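Local coordinates for protein fimbrial subunit type 1 (Actinomyces oris, PDB 3UXF) that polymerises as the major subunit of the type 1 fimbriae displayed on the bacterial cell wall, at residues C382-S387 and E442-L447. Residues are numbered along the deposited sequence; the frame is centred on the assembly and turned at random.
Sequences CTKTAS and EDYYCL. With CA (calcium ion), chain B.
Glu-442 and Thr-383 begin a worked example of how a disulfide fastens two strands whose ends cross almost at right angles. Their side chains run side by side in the same direction, CG of Glu-442 lying 3.7 Å from OG1 of Thr-383. One water spans their ends, donating to OE2 of Glu-442 at 3.0 Å, while Arg-392 reaches both OG1 of Thr-383 and the carbonyl of Glu-442. Next comes Tyr-444, whose O accepts a hydrogen bond from N of Cys-382, at 3.0 Å. Its ring is crossed obliquely by Lys-384; CD of Lys-384 lies 3.6 Å from CZ of Tyr-444, and Arg-466 adds a cation-pi contact. Tyr-445 starts its side chain away from segment 382-387, and its hydroxyl bonds to the carbonyl of Arg-426. At Cys-446, SG joins SG of Cys-382 at 2.1 Å; on Cys-382 the sulfur sits between N and the carbonyl carbon (chi1 62°), which carries it to its partner. At the far end of segment 382-387, Ser-387 O binds a calcium ion, along with three waters and Asp-461. The two segments share one backbone bond, strand pairing continuing through Cys-446 and Tyr-380; with the segments 86° apart, a disulfide whose torsion of 80° is close to the preferred value ties together two strands of this prealbumin-like domain.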
loop_
_atom_site.group_PDB
_atom_site.type_symbol
_atom_site.label_atom_id
_atom_site.label_comp_id
_atom_site.label_asym_id
_atom_site.label_seq_id
_atom_site.Cartn_x
_atom_site.Cartn_y
_atom_site.Cartn_z
ATOM N N CYS A 382 -16.137 22.050 -11.435
ATOM C CA CYS A 382 -16.063 23.478 -11.790
ATOM C C CYS A 382 -15.154 24.216 -10.844
ATOM O O CYS A 382 -14.830 23.744 -9.761
ATOM C CB CYS A 382 -17.438 24.149 -11.768
ATOM S SG CYS A 382 -18.174 24.103 -10.097
ATOM N N THR A 383 -14.778 25.413 -11.283
ATOM C CA THR A 383 -13.999 26.313 -10.467
ATOM C C THR A 383 -14.935 27.440 -10.067
ATOM O O THR A 383 -15.552 28.088 -10.937
ATOM C CB THR A 383 -12.878 26.883 -11.312
ATOM O OG1 THR A 383 -11.989 25.823 -11.679
ATOM C CG2 THR A 383 -12.111 27.951 -10.495
ATOM N N LYS A 384 -15.100 27.645 -8.767
ATOM C CA LYS A 384 -15.930 28.732 -8.249
ATOM C C LYS A 384 -15.192 30.025 -8.525
ATOM O O LYS A 384 -13.965 30.104 -8.356
ATOM C CB LYS A 384 -16.122 28.545 -6.745
ATOM C CG LYS A 384 -16.962 29.572 -6.022
ATOM C CD LYS A 384 -17.164 29.089 -4.599
ATOM C CE LYS A 384 -17.281 30.219 -3.608
ATOM N NZ LYS A 384 -18.581 30.900 -3.735
ATOM N N THR A 385 -15.932 31.022 -9.005
ATOM C CA THR A 385 -15.337 32.322 -9.286
ATOM C C THR A 385 -16.234 33.438 -8.767
ATOM O O THR A 385 -17.339 33.219 -8.303
ATOM C CB THR A 385 -15.190 32.572 -10.773
ATOM O OG1 THR A 385 -16.504 32.638 -11.352
ATOM C CG2 THR A 385 -14.344 31.484 -11.452
ATOM N N ALA A 386 -15.705 34.650 -8.839
ATOM C CA ALA A 386 -16.416 35.821 -8.374
ATOM C C ALA A 386 -17.735 35.992 -9.098
ATOM O O ALA A 386 -18.676 36.541 -8.547
ATOM C CB ALA A 386 -15.544 37.040 -8.621
ATOM N N SER A 387 -17.785 35.527 -10.336
ATOM C CA SER A 387 -18.987 35.759 -11.135
ATOM C C SER A 387 -19.873 34.527 -11.255
ATOM O O SER A 387 -20.825 34.527 -12.027
ATOM C CB SER A 387 -18.610 36.275 -12.515
ATOM O OG SER A 387 -17.822 35.332 -13.221
ATOM N N GLU A 442 -10.879 25.468 -7.087
ATOM C CA GLU A 442 -10.994 24.481 -8.154
ATOM C C GLU A 442 -11.686 23.195 -7.671
ATOM O O GLU A 442 -12.113 22.369 -8.487
ATOM C CB GLU A 442 -9.646 24.145 -8.760
ATOM C CG GLU A 442 -9.056 25.333 -9.513
ATOM C CD GLU A 442 -7.772 24.991 -10.215
ATOM O OE1 GLU A 442 -7.059 24.067 -9.759
ATOM O OE2 GLU A 442 -7.478 25.658 -11.230
ATOM N N ASP A 443 -11.823 23.037 -6.361
ATOM C CA ASP A 443 -12.286 21.758 -5.771
ATOM C C ASP A 443 -13.793 21.791 -5.519
ATOM O O ASP A 443 -14.262 21.655 -4.394
ATOM C CB ASP A 443 -11.538 21.483 -4.476
ATOM C CG ASP A 443 -10.061 21.253 -4.711
ATOM O OD1 ASP A 443 -9.696 20.461 -5.604
ATOM O OD2 ASP A 443 -9.239 21.891 -4.022
ATOM N N TYR A 444 -14.554 21.960 -6.603
ATOM C CA TYR A 444 -16.011 22.033 -6.527
ATOM C C TYR A 444 -16.683 21.167 -7.584
ATOM O O TYR A 444 -16.117 20.899 -8.653
ATOM C CB TYR A 444 -16.480 23.468 -6.721
ATOM C CG TYR A 444 -16.440 24.297 -5.473
ATOM C CD1 TYR A 444 -17.486 24.264 -4.578
ATOM C CD2 TYR A 444 -15.378 25.163 -5.228
ATOM C CE1 TYR A 444 -17.470 25.022 -3.447
ATOM C CE2 TYR A 444 -15.358 25.939 -4.074
ATOM C CZ TYR A 444 -16.421 25.871 -3.212
ATOM O OH TYR A 444 -16.435 26.648 -2.061
ATOM N N TYR A 445 -17.913 20.773 -7.281
ATOM C CA TYR A 445 -18.857 20.407 -8.329
ATOM C C TYR A 445 -19.816 21.582 -8.538
ATOM O O TYR A 445 -19.900 22.465 -7.686
ATOM C CB TYR A 445 -19.681 19.204 -7.864
ATOM C CG TYR A 445 -18.848 17.963 -7.721
ATOM C CD1 TYR A 445 -18.145 17.456 -8.813
ATOM C CD2 TYR A 445 -18.772 17.281 -6.515
ATOM C CE1 TYR A 445 -17.358 16.292 -8.686
ATOM C CE2 TYR A 445 -17.991 16.112 -6.366
ATOM C CZ TYR A 445 -17.292 15.623 -7.471
ATOM O OH TYR A 445 -16.495 14.496 -7.339
ATOM N N CYS A 446 -20.556 21.579 -9.649
ATOM C CA CYS A 446 -21.564 22.606 -9.932
ATOM C C CYS A 446 -22.815 21.913 -10.408
ATOM O O CYS A 446 -22.731 21.036 -11.272
ATOM C CB CYS A 446 -21.081 23.543 -11.084
ATOM S SG CYS A 446 -20.059 24.916 -10.394
ATOM N N LEU A 447 -23.965 22.306 -9.879
ATOM C CA LEU A 447 -25.239 21.960 -10.544
ATOM C C LEU A 447 -25.496 22.968 -11.636
ATOM O O LEU A 447 -25.246 24.146 -11.454
ATOM C CB LEU A 447 -26.385 22.045 -9.554
ATOM C CG LEU A 447 -26.338 21.094 -8.373
ATOM C CD1 LEU A 447 -27.469 21.417 -7.435
ATOM C CD2 LEU A 447 -26.390 19.650 -8.855
HETATM CA CA CA B . -22.918 35.383 -12.314
HETATM O O HOH W 1 -9.695 26.575 -12.986
HETATM O O HOH W 2 -22.233 37.681 -12.486
HETATM O O HOH W 3 -22.512 35.392 -14.769
HETATM O O HOH W 4 -22.464 35.940 -9.946
#